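Local coordinates for protein DnaB intein (Synechocystis sp., PDB 1MI8) that probably excises itself from a replicative DNA helicase precursor by protein splicing and joins the flanking pieces through a new peptide bond, at residues G2-D7 with I69-N74; K55-I60 with T131-V136; A73-L78 with I152-S157; D23-K28 with S48-T53. The protein carries 4 engineered substitutions. All coordinates share one frame; numbering follows the deposited sequence.

Contact 1: G2-D7 with I69-N74; sequences GAISGD and IKATAN. Engineered in segment 2-7: Ala3 (natural residue Cys).
The upstream splice junction of this intein runs through 2-7, where Ala3, an engineered replacement for cysteine, lies against Thr72. The carbonyl of Ala3 takes a hydrogen bond from Thr72 N at 2.9 Å, the donor nearly in line with the C=O bond (169°). Thr72 OG1 lies 3.1 Å from the same oxygen, Ala3 O, with Asn74 OD1 also close to this hydroxyl. One step on, Ser5 N donates to Lys70 O at 3.1 Å. These bonds flank a single backbone bridge between Ile4 and Ala71, so the two segments pair briefly and in nearly opposite directions. Thr72 opens the TxxH signature of inteins, block B, whose loop turns back past Gly2 by way of Asn74. On one flank of the bridge Ile4 CG2 rests on Ala71 CB at 3.9 Å. On the other, Lys70 bends at its third torsion (-68°), bringing CE within 3.5 Å of Ser5 OG. Beyond it NZ forms a salt bridge with Asp7 OD1 at 2.9 Å, approaching from above the carboxylate plane, and a second one with Glu134. Ser5 OG also accepts from Asp7 N, an ST turn that holds the chain bend carrying the aspartate.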
loop_
_atom_site.group_PDB
_atom_site.type_symbol
_atom_site.label_atom_id
_atom_site.label_comp_id
_atom_site.label_asym_id
_atom_site.label_seq_id
_atom_site.Cartn_x
_atom_site.Cartn_y
_atom_site.Cartn_z
ATOM N N GLY A 2 12.473 7.530 11.858
ATOM C CA GLY A 2 11.310 7.928 11.082
ATOM C C GLY A 2 10.911 9.384 11.403
ATOM O O GLY A 2 11.731 10.219 11.815
ATOM N N ALA A 3 9.623 9.616 11.194
ATOM C CA ALA A 3 8.973 10.892 11.541
ATOM C C ALA A 3 7.545 10.889 11.030
ATOM O O ALA A 3 7.228 10.270 10.000
ATOM C CB ALA A 3 9.752 12.123 10.956
ATOM N N ILE A 4 6.681 11.619 11.722
ATOM C CA ILE A 4 5.276 11.647 11.330
ATOM C C ILE A 4 4.812 13.099 11.177
ATOM O O ILE A 4 5.499 14.013 11.655
ATOM C CB ILE A 4 4.431 10.958 12.434
ATOM C CG1 ILE A 4 4.646 11.707 13.777
ATOM C CG2 ILE A 4 4.928 9.460 12.637
ATOM C CD1 ILE A 4 3.747 11.225 14.915
ATOM N N SER A 5 3.661 13.307 10.543
ATOM C CA SER A 5 3.118 14.656 10.400
ATOM C C SER A 5 2.842 15.312 11.779
ATOM O O SER A 5 2.438 14.646 12.767
ATOM C CB SER A 5 1.807 14.626 9.562
ATOM O OG SER A 5 0.910 15.706 9.847
ATOM N N GLY A 6 3.050 16.624 11.827
ATOM C CA GLY A 6 2.808 17.379 13.028
ATOM C C GLY A 6 1.368 17.328 13.484
ATOM O O GLY A 6 1.092 17.609 14.633
ATOM N N ASP A 7 0.461 16.955 12.574
ATOM C CA ASP A 7 -0.970 16.850 12.863
ATOM C C ASP A 7 -1.252 15.662 13.778
ATOM O O ASP A 7 -2.295 15.604 14.420
ATOM C CB ASP A 7 -1.772 16.606 11.574
ATOM C CG ASP A 7 -1.449 17.629 10.438
ATOM O OD1 ASP A 7 -2.139 17.592 9.397
ATOM O OD2 ASP A 7 -0.513 18.446 10.566
ATOM N N ILE A 69 -2.883 7.665 9.887
ATOM C CA ILE A 69 -1.794 8.526 10.261
ATOM C C ILE A 69 -0.955 8.840 9.032
ATOM O O ILE A 69 -0.921 8.091 8.064
ATOM C CB ILE A 69 -0.917 7.870 11.400
ATOM C CG1 ILE A 69 -0.041 8.943 12.029
ATOM C CG2 ILE A 69 0.029 6.712 10.832
ATOM C CD1 ILE A 69 0.783 8.403 13.254
ATOM N N LYS A 70 -0.321 9.998 9.047
ATOM C CA LYS A 70 0.516 10.408 7.957
ATOM C C LYS A 70 1.938 10.262 8.467
ATOM O O LYS A 70 2.254 10.774 9.551
ATOM C CB LYS A 70 0.231 11.844 7.606
ATOM C CG LYS A 70 -1.005 12.032 6.742
ATOM C CD LYS A 70 -1.145 13.537 6.377
ATOM C CE LYS A 70 -1.489 14.420 7.621
ATOM N NZ LYS A 70 -1.350 15.889 7.197
ATOM N N ALA A 71 2.799 9.619 7.678
ATOM C CA ALA A 71 4.167 9.356 8.150
ATOM C C ALA A 71 5.216 9.185 7.017
ATOM O O ALA A 71 4.856 8.890 5.873
ATOM C CB ALA A 71 4.137 8.069 9.054
ATOM N N THR A 72 6.506 9.321 7.339
ATOM C CA THR A 72 7.564 9.142 6.308
ATOM C C THR A 72 7.692 7.685 5.893
ATOM O O THR A 72 7.278 6.765 6.626
ATOM C CB THR A 72 8.974 9.622 6.808
ATOM O OG1 THR A 72 9.279 9.024 8.082
ATOM C CG2 THR A 72 8.982 11.146 6.968
ATOM N N ALA A 73 8.252 7.488 4.710
ATOM C CA ALA A 73 8.432 6.175 4.132
ATOM C C ALA A 73 9.236 5.274 5.039
ATOM O O ALA A 73 9.114 4.049 4.974
ATOM C CB ALA A 73 9.152 6.261 2.752
ATOM N N ASN A 74 10.063 5.873 5.867
ATOM C CA ASN A 74 10.891 5.068 6.708
ATOM C C ASN A 74 10.391 4.936 8.165
ATOM O O ASN A 74 11.042 4.266 8.969
ATOM C CB ASN A 74 12.319 5.617 6.663
ATOM C CG ASN A 74 12.424 6.969 7.292
ATOM O OD1 ASN A 74 11.472 7.845 6.986
ATOM N ND2 ASN A 74 13.362 7.238 8.063
#

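Contact 2: K55-I60 with T131-V136; sequences KKLVYI and TGVEEV
Val58 fills the middle of this strand pair, and each of its side-chain carbons has a neighbour on 131-136. CB lies 3.5 Å from Gly132 O. CG1 touches Thr131 OG1 and, roughly square to that, Glu134 OE2 at 3.7 Å, a carboxylate held by a salt bridge to Lys70 and a hydrogen bond with Ser5. The second branch, CG2, meets Val136 CG2 at 4.2 Å. Two long antiparallel strands, 41-63 and 120-140, run side by side in the curved beta framework of the intein (Hint) fold. Lys56 with Glu134 is a hydrogen-bonded pair, and Leu57 with Val133 a non-hydrogen-bonded one, its side chains on the opposite face from Val58. At Val58 the regular pairing breaks into a classic beta bulge, with Thr131 and Gly132 both facing it. Val58 O accepts from Thr131 N at 2.9 Å, in the carbonyl plane, and from Thr131 OG1 at 3.1 Å, far above it (70°); Gly132 N adds a weak bond. Further on Lys56 CG presses on Val136 CG1 at 3.5 Å, the side chains crossing at about a right angle, while NZ turns to Thr53 O. Lys55 NZ and Glu135 OE2, 4.0 Å apart, make a long salt bridge.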
loop_
_atom_site.group_PDB
_atom_site.type_symbol
_atom_site.label_atom_id
_atom_site.label_comp_id
_atom_site.label_asym_id
_atom_site.label_seq_id
_atom_site.Cartn_x
_atom_site.Cartn_y
_atom_site.Cartn_z
ATOM N N LYS A 55 11.299 19.020 6.487
ATOM C CA LYS A 55 10.170 18.786 5.610
ATOM C C LYS A 55 10.367 17.470 4.864
ATOM O O LYS A 55 11.400 17.253 4.258
ATOM C CB LYS A 55 10.029 19.941 4.621
ATOM C CG LYS A 55 9.955 21.297 5.286
ATOM C CD LYS A 55 8.993 22.207 4.569
ATOM C CE LYS A 55 8.854 23.506 5.360
ATOM N NZ LYS A 55 7.516 24.099 5.226
ATOM N N LYS A 56 9.383 16.582 4.906
ATOM C CA LYS A 56 9.572 15.316 4.213
ATOM C C LYS A 56 8.300 14.823 3.624
ATOM O O LYS A 56 7.232 15.104 4.109
ATOM C CB LYS A 56 10.099 14.221 5.147
ATOM C CG LYS A 56 11.348 14.576 5.935
ATOM C CD LYS A 56 12.568 14.780 5.055
ATOM C CE LYS A 56 13.634 15.572 5.832
ATOM N NZ LYS A 56 13.845 14.960 7.194
ATOM N N LEU A 57 8.439 14.058 2.561
ATOM C CA LEU A 57 7.312 13.484 1.887
ATOM C C LEU A 57 6.622 12.555 2.891
ATOM O O LEU A 57 7.266 11.715 3.568
ATOM C CB LEU A 57 7.817 12.715 0.698
ATOM C CG LEU A 57 6.750 12.040 -0.111
ATOM C CD1 LEU A 57 5.683 13.043 -0.540
ATOM C CD2 LEU A 57 7.440 11.405 -1.305
ATOM N N VAL A 58 5.307 12.651 2.930
ATOM C CA VAL A 58 4.551 11.880 3.875
ATOM C C VAL A 58 3.519 10.968 3.187
ATOM O O VAL A 58 3.078 11.258 2.065
ATOM C CB VAL A 58 4.022 12.942 4.861
ATOM C CG1 VAL A 58 2.565 13.224 4.726
ATOM C CG2 VAL A 58 4.538 12.621 6.203
ATOM N N TYR A 59 3.109 9.914 3.877
ATOM C CA TYR A 59 2.197 8.912 3.335
ATOM C C TYR A 59 1.101 8.598 4.318
ATOM O O TYR A 59 1.382 8.420 5.495
ATOM C CB TYR A 59 2.943 7.595 3.097
ATOM C CG TYR A 59 4.157 7.694 2.214
ATOM C CD1 TYR A 59 5.341 8.268 2.662
ATOM C CD2 TYR A 59 4.093 7.230 0.914
ATOM C CE1 TYR A 59 6.478 8.380 1.783
ATOM C CE2 TYR A 59 5.168 7.329 0.042
ATOM C CZ TYR A 59 6.360 7.901 0.468
ATOM O OH TYR A 59 7.366 7.961 -0.451
ATOM N N ILE A 60 -0.135 8.494 3.833
ATOM C CA ILE A 60 -1.282 8.143 4.678
ATOM C C ILE A 60 -1.416 6.649 4.814
ATOM O O ILE A 60 -1.585 5.941 3.805
ATOM C CB ILE A 60 -2.620 8.566 4.062
ATOM C CG1 ILE A 60 -2.689 10.081 3.938
ATOM C CG2 ILE A 60 -3.747 7.990 4.876
ATOM C CD1 ILE A 60 -3.934 10.585 3.106
ATOM N N THR A 131 1.062 11.290 0.000
ATOM C CA THR A 131 0.222 12.482 -0.033
ATOM C C THR A 131 0.919 13.778 -0.347
ATOM O O THR A 131 0.433 14.527 -1.160
ATOM C CB THR A 131 -0.524 12.777 1.277
ATOM O OG1 THR A 131 0.386 12.684 2.389
ATOM C CG2 THR A 131 -1.695 11.890 1.427
ATOM N N GLY A 132 2.029 14.079 0.310
ATOM C CA GLY A 132 2.684 15.342 0.023
ATOM C C GLY A 132 3.802 15.595 0.982
ATOM O O GLY A 132 4.059 14.773 1.858
ATOM N N VAL A 133 4.514 16.704 0.809
ATOM C CA VAL A 133 5.616 16.988 1.728
ATOM C C VAL A 133 5.054 17.872 2.797
ATOM O O VAL A 133 4.180 18.709 2.533
ATOM C CB VAL A 133 6.787 17.765 1.096
ATOM C CG1 VAL A 133 7.780 18.146 2.189
ATOM C CG2 VAL A 133 7.477 16.920 0.037
ATOM N N GLU A 134 5.545 17.647 4.007
ATOM C CA GLU A 134 5.141 18.425 5.172
ATOM C C GLU A 134 6.259 18.370 6.178
ATOM O O GLU A 134 7.198 17.577 6.043
ATOM C CB GLU A 134 3.921 17.858 5.900
ATOM C CG GLU A 134 2.869 17.194 5.097
ATOM C CD GLU A 134 1.717 16.792 6.001
ATOM O OE1 GLU A 134 1.854 16.919 7.251
ATOM O OE2 GLU A 134 0.683 16.363 5.466
ATOM N N GLU A 135 6.138 19.258 7.171
ATOM C CA GLU A 135 7.066 19.339 8.301
ATOM C C GLU A 135 6.805 18.038 9.048
ATOM O O GLU A 135 5.658 17.631 9.240
ATOM C CB GLU A 135 6.722 20.549 9.185
ATOM C CG GLU A 135 7.727 21.667 9.072
ATOM C CD GLU A 135 7.205 22.974 9.678
ATOM O OE1 GLU A 135 6.364 22.919 10.621
ATOM O OE2 GLU A 135 7.644 24.063 9.218
ATOM N N VAL A 136 7.865 17.391 9.478
ATOM C CA VAL A 136 7.677 16.107 10.104
ATOM C C VAL A 136 8.412 16.059 11.447
ATOM O O VAL A 136 9.445 16.745 11.647
ATOM C CB VAL A 136 8.053 15.038 9.008
ATOM C CG1 VAL A 136 9.560 14.837 8.875
ATOM C CG2 VAL A 136 7.265 13.783 9.210
#

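Contact 3: A73-L78 with I152-S157; sequences ANHRFL and IIVHAS. Engineered in segment 152-157: Ala156 (natural residue Asn).
A water is held between Leu78 N, which donates to it at 2.8 Å, and Ile153 O, which accepts from it at 2.6 Å. It bridges two strands that have splayed apart. Nearer the splice site they approach directly, and His155 N donates to Arg76 O at 3.1 Å. Between these points Phe77 and Val154 lie side by side, with CE2 of the ring 3.6 Å from Val154 CG1. Ile152 CG2 meets the same ring at its edge, in plane. His75 closes the TxxH block B signature of inteins, and His155 is the penultimate histidine of the intein, followed by Ala156, engineered from the asparagine that would cyclise in splicing. With CG anti to the backbone N (chi1 -157°), the His75 ring leans toward 152-157, its NE2 3.6 Å from Val154 CB and 2.9 Å from His155 O. An alanine at His75 has no ring, and would probably leave a gap beside Val154 and His155 O without its nearby nitrogen. His155 ND1 donates to Ala156 O at 2.6 Å, in the carbonyl plane and on a lone pair, consistent with its assisting role at the downstream scissile bond. Trp83 packs against the His155 ring edge-to-face.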
loop_
_atom_site.group_PDB
_atom_site.type_symbol
_atom_site.label_atom_id
_atom_site.label_comp_id
_atom_site.label_asym_id
_atom_site.label_seq_id
_atom_site.Cartn_x
_atom_site.Cartn_y
_atom_site.Cartn_z
ATOM N N ALA A 73 8.252 7.488 4.710
ATOM C CA ALA A 73 8.432 6.175 4.132
ATOM C C ALA A 73 9.236 5.274 5.039
ATOM O O ALA A 73 9.114 4.049 4.974
ATOM C CB ALA A 73 9.152 6.261 2.752
ATOM N N ASN A 74 10.063 5.873 5.867
ATOM C CA ASN A 74 10.891 5.068 6.708
ATOM C C ASN A 74 10.391 4.936 8.165
ATOM O O ASN A 74 11.042 4.266 8.969
ATOM C CB ASN A 74 12.319 5.617 6.663
ATOM C CG ASN A 74 12.424 6.969 7.292
ATOM O OD1 ASN A 74 11.472 7.845 6.986
ATOM N ND2 ASN A 74 13.362 7.238 8.063
ATOM N N HIS A 75 9.250 5.536 8.513
ATOM C CA HIS A 75 8.776 5.396 9.888
ATOM C C HIS A 75 8.267 3.965 10.099
ATOM O O HIS A 75 7.525 3.433 9.269
ATOM C CB HIS A 75 7.644 6.375 10.207
ATOM C CG HIS A 75 7.506 6.658 11.672
ATOM N ND1 HIS A 75 8.238 7.633 12.310
ATOM C CD2 HIS A 75 6.789 6.039 12.642
ATOM C CE1 HIS A 75 7.984 7.609 13.608
ATOM N NE2 HIS A 75 7.105 6.650 13.837
ATOM N N ARG A 76 8.632 3.358 11.221
ATOM C CA ARG A 76 8.216 1.985 11.542
ATOM C C ARG A 76 6.951 1.770 12.410
ATOM O O ARG A 76 6.661 2.530 13.354
ATOM C CB ARG A 76 9.374 1.288 12.200
ATOM C CG ARG A 76 10.584 1.242 11.305
ATOM C CD ARG A 76 11.789 0.716 12.087
ATOM N NE ARG A 76 12.721 0.076 11.180
ATOM C CZ ARG A 76 13.511 0.716 10.319
ATOM N NH1 ARG A 76 13.499 2.045 10.239
ATOM N NH2 ARG A 76 14.319 0.011 9.542
ATOM N N PHE A 77 6.202 0.732 12.036
ATOM C CA PHE A 77 4.972 0.308 12.694
ATOM C C PHE A 77 5.129 -1.145 13.138
ATOM O O PHE A 77 5.939 -1.906 12.566
ATOM C CB PHE A 77 3.782 0.420 11.737
ATOM C CG PHE A 77 3.519 1.812 11.297
ATOM C CD1 PHE A 77 4.333 2.416 10.325
ATOM C CD2 PHE A 77 2.513 2.567 11.926
ATOM C CE1 PHE A 77 4.152 3.771 9.985
ATOM C CE2 PHE A 77 2.324 3.918 11.599
ATOM C CZ PHE A 77 3.144 4.522 10.632
ATOM N N LEU A 78 4.351 -1.535 14.140
ATOM C CA LEU A 78 4.549 -2.843 14.681
ATOM C C LEU A 78 3.662 -3.852 14.042
ATOM O O LEU A 78 2.429 -3.794 14.145
ATOM C CB LEU A 78 4.408 -2.833 16.194
ATOM C CG LEU A 78 4.635 -4.195 16.862
ATOM C CD1 LEU A 78 6.109 -4.738 16.651
ATOM C CD2 LEU A 78 4.337 -4.024 18.321
ATOM N N ILE A 152 -2.421 4.589 17.100
ATOM C CA ILE A 152 -1.679 3.540 16.422
ATOM C C ILE A 152 -0.340 3.505 17.110
ATOM O O ILE A 152 0.190 4.552 17.532
ATOM C CB ILE A 152 -1.439 3.914 14.942
ATOM C CG1 ILE A 152 -2.797 4.070 14.226
ATOM C CG2 ILE A 152 -0.587 2.878 14.223
ATOM C CD1 ILE A 152 -2.609 4.588 12.796
ATOM N N ILE A 153 0.209 2.313 17.232
ATOM C CA ILE A 153 1.546 2.163 17.851
ATOM C C ILE A 153 2.614 2.548 16.826
ATOM O O ILE A 153 2.647 1.991 15.724
ATOM C CB ILE A 153 1.842 0.720 18.237
ATOM C CG1 ILE A 153 0.856 0.245 19.333
ATOM C CG2 ILE A 153 3.263 0.635 18.797
ATOM C CD1 ILE A 153 1.098 0.937 20.626
ATOM N N VAL A 154 3.489 3.489 17.171
ATOM C CA VAL A 154 4.549 3.845 16.224
ATOM C C VAL A 154 5.930 3.909 16.936
ATOM O O VAL A 154 6.014 4.220 18.119
ATOM C CB VAL A 154 4.248 5.205 15.539
ATOM C CG1 VAL A 154 2.837 5.151 14.897
ATOM C CG2 VAL A 154 4.361 6.376 16.560
ATOM N N HIS A 155 6.989 3.640 16.179
ATOM C CA HIS A 155 8.340 3.618 16.709
ATOM C C HIS A 155 8.859 5.020 16.967
ATOM O O HIS A 155 8.543 5.969 16.246
ATOM C CB HIS A 155 9.273 2.921 15.713
ATOM C CG HIS A 155 10.531 2.409 16.338
ATOM N ND1 HIS A 155 11.545 3.241 16.753
ATOM C CD2 HIS A 155 10.903 1.153 16.696
ATOM C CE1 HIS A 155 12.483 2.525 17.351
ATOM N NE2 HIS A 155 12.121 1.257 17.327
ATOM N N ALA A 156 9.679 5.145 17.985
ATOM C CA ALA A 156 10.236 6.434 18.320
ATOM C C ALA A 156 11.648 6.608 17.764
ATOM O O ALA A 156 12.207 5.730 17.092
ATOM C CB ALA A 156 10.236 6.611 19.820
ATOM N N SER A 157 12.213 7.761 18.060
ATOM C CA SER A 157 13.557 8.100 17.626
ATOM C C SER A 157 14.669 7.028 17.498
ATOM O O SER A 157 14.835 6.144 18.354
ATOM C CB SER A 157 14.077 9.199 18.528
ATOM O OG SER A 157 15.325 9.590 18.043
HETATM O O HOH W 1 1.913 -0.376 14.895
#

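Contact 4: D23-K28 with S48-T53; sequences DLLDEK and SRVFMT. Engineered in segment 48-53: Met52 (natural residue Cys).
Val50 points from the long strand 41-63, part of the beta framework of the intein (Hint) fold, straight into the loop 23-28, whose first residues end a short 3-10 turn and which wraps round that side chain on its way to strand 31-36. Both methyls face the loop, CG1 nearer Leu25 and CG2 nearer Leu24 O and Glu27 O. With CG1 anti to the backbone N (chi1 -174°), that branch lies 3.7 Å from Leu25 CA, just past the turn. CG2 tucks against Leu24 O at 3.1 Å, so the valine is ringed by backbone carbonyls as much as by side chains. Leu24 CB closes on CG2 from its own side, and Ile21 and Phe30 add further packing round the valine. An alanine at Val50 would probably open a gap under the turn, leaving Leu24 and Leu25 without the methyls they pack against.

Leu25 passes Val50, its CD1 4.2 Å from Val50 CG1, and reaches the later residues of the strand. There CD1 comes down on the main chain, 3.3 Å from Phe51 CA and 3.5 Å from Met52 N; Met52 is itself an engineered replacement for cysteine. The Phe51 side chain points away from the loop, and the guanidinium of Arg49 lies against one face of its ring. At the far end Lys28 meets the strand closest at CB, 3.3 Å from Ser48 O, with CD and CE also near the same oxygen. No direct hydrogen bond joins the segments; a water accepts from Val50 N at 2.8 Å and lies 2.7 Å from Leu25 O.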
loop_
_atom_site.group_PDB
_atom_site.type_symbol
_atom_site.label_atom_id
_atom_site.label_comp_id
_atom_site.label_asym_id
_atom_site.label_seq_id
_atom_site.Cartn_x
_atom_site.Cartn_y
_atom_site.Cartn_z
ATOM N N ASP A 23 2.229 20.555 18.503
ATOM C CA ASP A 23 1.931 21.310 19.704
ATOM C C ASP A 23 2.729 20.833 20.895
ATOM O O ASP A 23 2.703 21.476 21.920
ATOM C CB ASP A 23 0.446 21.263 20.046
ATOM C CG ASP A 23 -0.382 22.142 19.141
ATOM O OD1 ASP A 23 0.200 22.916 18.362
ATOM O OD2 ASP A 23 -1.622 22.066 19.201
ATOM N N LEU A 24 3.447 19.719 20.793
ATOM C CA LEU A 24 4.237 19.279 21.931
ATOM C C LEU A 24 5.741 19.539 21.743
ATOM O O LEU A 24 6.541 19.112 22.551
ATOM C CB LEU A 24 4.026 17.778 22.196
ATOM C CG LEU A 24 2.651 17.309 22.670
ATOM C CD1 LEU A 24 2.470 15.824 22.409
ATOM C CD2 LEU A 24 2.480 17.650 24.147
ATOM N N LEU A 25 6.116 20.251 20.697
ATOM C CA LEU A 25 7.531 20.489 20.419
ATOM C C LEU A 25 8.331 21.037 21.597
ATOM O O LEU A 25 9.453 20.588 21.872
ATOM C CB LEU A 25 7.663 21.432 19.232
ATOM C CG LEU A 25 9.034 21.639 18.625
ATOM C CD1 LEU A 25 9.550 20.321 18.047
ATOM C CD2 LEU A 25 8.939 22.704 17.515
ATOM N N ASP A 26 7.758 22.011 22.296
ATOM C CA ASP A 26 8.469 22.591 23.421
ATOM C C ASP A 26 7.958 22.005 24.719
ATOM O O ASP A 26 7.585 22.725 25.651
ATOM C CB ASP A 26 8.331 24.109 23.407
ATOM C CG ASP A 26 8.866 24.719 22.121
ATOM O OD1 ASP A 26 10.002 24.338 21.728
ATOM O OD2 ASP A 26 8.163 25.573 21.505
ATOM N N GLU A 27 7.944 20.684 24.778
ATOM C CA GLU A 27 7.482 20.022 25.964
ATOM C C GLU A 27 8.341 18.810 26.198
ATOM O O GLU A 27 8.869 18.243 25.258
ATOM C CB GLU A 27 6.039 19.595 25.777
ATOM C CG GLU A 27 5.030 20.653 26.086
ATOM C CD GLU A 27 4.930 20.926 27.577
ATOM O OE1 GLU A 27 5.210 20.009 28.399
ATOM O OE2 GLU A 27 4.546 22.054 27.925
ATOM N N LYS A 28 8.508 18.432 27.460
ATOM C CA LYS A 28 9.277 17.248 27.794
ATOM C C LYS A 28 8.931 16.641 29.129
ATOM O O LYS A 28 8.308 17.259 29.997
ATOM C CB LYS A 28 10.795 17.493 27.704
ATOM C CG LYS A 28 11.275 18.920 27.941
ATOM C CD LYS A 28 12.823 18.983 27.969
ATOM C CE LYS A 28 13.416 18.087 29.079
ATOM N NZ LYS A 28 14.904 18.220 29.248
ATOM N N SER A 48 11.382 11.881 26.378
ATOM C CA SER A 48 12.568 12.661 26.727
ATOM C C SER A 48 12.528 14.037 26.054
ATOM O O SER A 48 12.730 15.058 26.712
ATOM C CB SER A 48 13.827 11.896 26.314
ATOM O OG SER A 48 13.822 11.710 24.911
ATOM N N ARG A 49 12.272 14.046 24.741
ATOM C CA ARG A 49 12.174 15.280 23.967
ATOM C C ARG A 49 11.393 15.085 22.650
ATOM O O ARG A 49 11.323 13.959 22.090
ATOM C CB ARG A 49 13.567 15.843 23.648
ATOM C CG ARG A 49 14.141 15.446 22.321
ATOM C CD ARG A 49 15.658 15.690 22.267
ATOM N NE ARG A 49 16.272 15.307 20.991
ATOM C CZ ARG A 49 16.445 16.126 19.960
ATOM N NH1 ARG A 49 16.054 17.404 20.043
ATOM N NH2 ARG A 49 16.999 15.661 18.835
ATOM N N VAL A 50 10.829 16.201 22.180
ATOM C CA VAL A 50 10.055 16.284 20.946
ATOM C C VAL A 50 10.806 17.205 20.006
ATOM O O VAL A 50 11.333 18.209 20.453
ATOM C CB VAL A 50 8.678 16.947 21.156
ATOM C CG1 VAL A 50 7.891 16.868 19.858
ATOM C CG2 VAL A 50 7.938 16.313 22.317
ATOM N N PHE A 51 10.819 16.896 18.711
ATOM C CA PHE A 51 11.528 17.727 17.742
ATOM C C PHE A 51 11.044 17.553 16.294
ATOM O O PHE A 51 10.509 16.503 15.940
ATOM C CB PHE A 51 13.003 17.384 17.815
ATOM C CG PHE A 51 13.270 15.927 17.703
ATOM C CD1 PHE A 51 13.515 15.338 16.469
ATOM C CD2 PHE A 51 13.241 15.125 18.834
ATOM C CE1 PHE A 51 13.722 13.957 16.359
ATOM C CE2 PHE A 51 13.446 13.739 18.740
ATOM C CZ PHE A 51 13.684 13.155 17.505
ATOM N N MET A 52 11.183 18.602 15.499
ATOM C CA MET A 52 10.889 18.529 14.073
ATOM C C MET A 52 12.106 18.063 13.282
ATOM O O MET A 52 13.192 18.384 13.801
ATOM C CB MET A 52 10.403 19.885 13.557
ATOM C CG MET A 52 10.439 20.022 12.043
ATOM S SD MET A 52 11.214 21.557 11.502
ATOM C CE MET A 52 9.976 22.754 11.998
ATOM N N THR A 53 12.000 17.285 12.273
ATOM C CA THR A 53 13.215 16.855 11.598
ATOM C C THR A 53 13.292 17.463 10.211
ATOM O O THR A 53 14.129 17.066 9.398
ATOM C CB THR A 53 13.289 15.332 11.452
ATOM O OG1 THR A 53 12.136 14.852 10.718
ATOM C CG2 THR A 53 13.337 14.685 12.818
HETATM O O HOH W 2 10.494 18.640 23.484
#

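In the fold
Contacts 1 and 3 hold the two splice junctions, and their centres are only about 8 Å apart. The loop from Thr72 to His75 serves both, and His75 ND1 comes within 2.7 Å of Ala3 N, so one histidine lies between the upstream and downstream ends. Contact 2 backs contact 1 on the same sheet, centres about 7 Å apart, joined by the salt bridge of Lys70 NZ with Glu134 OE2 at 2.7 Å. Contact 4 uses the same long strand as contact 2, centres about 18 Å apart, and Thr53 N approaches Val136 O at 2.7 Å. The centres of contacts 4 and 3 are about 17 Å apart, yet Phe51 CZ still touches Ser157 OG at 4.0 Å.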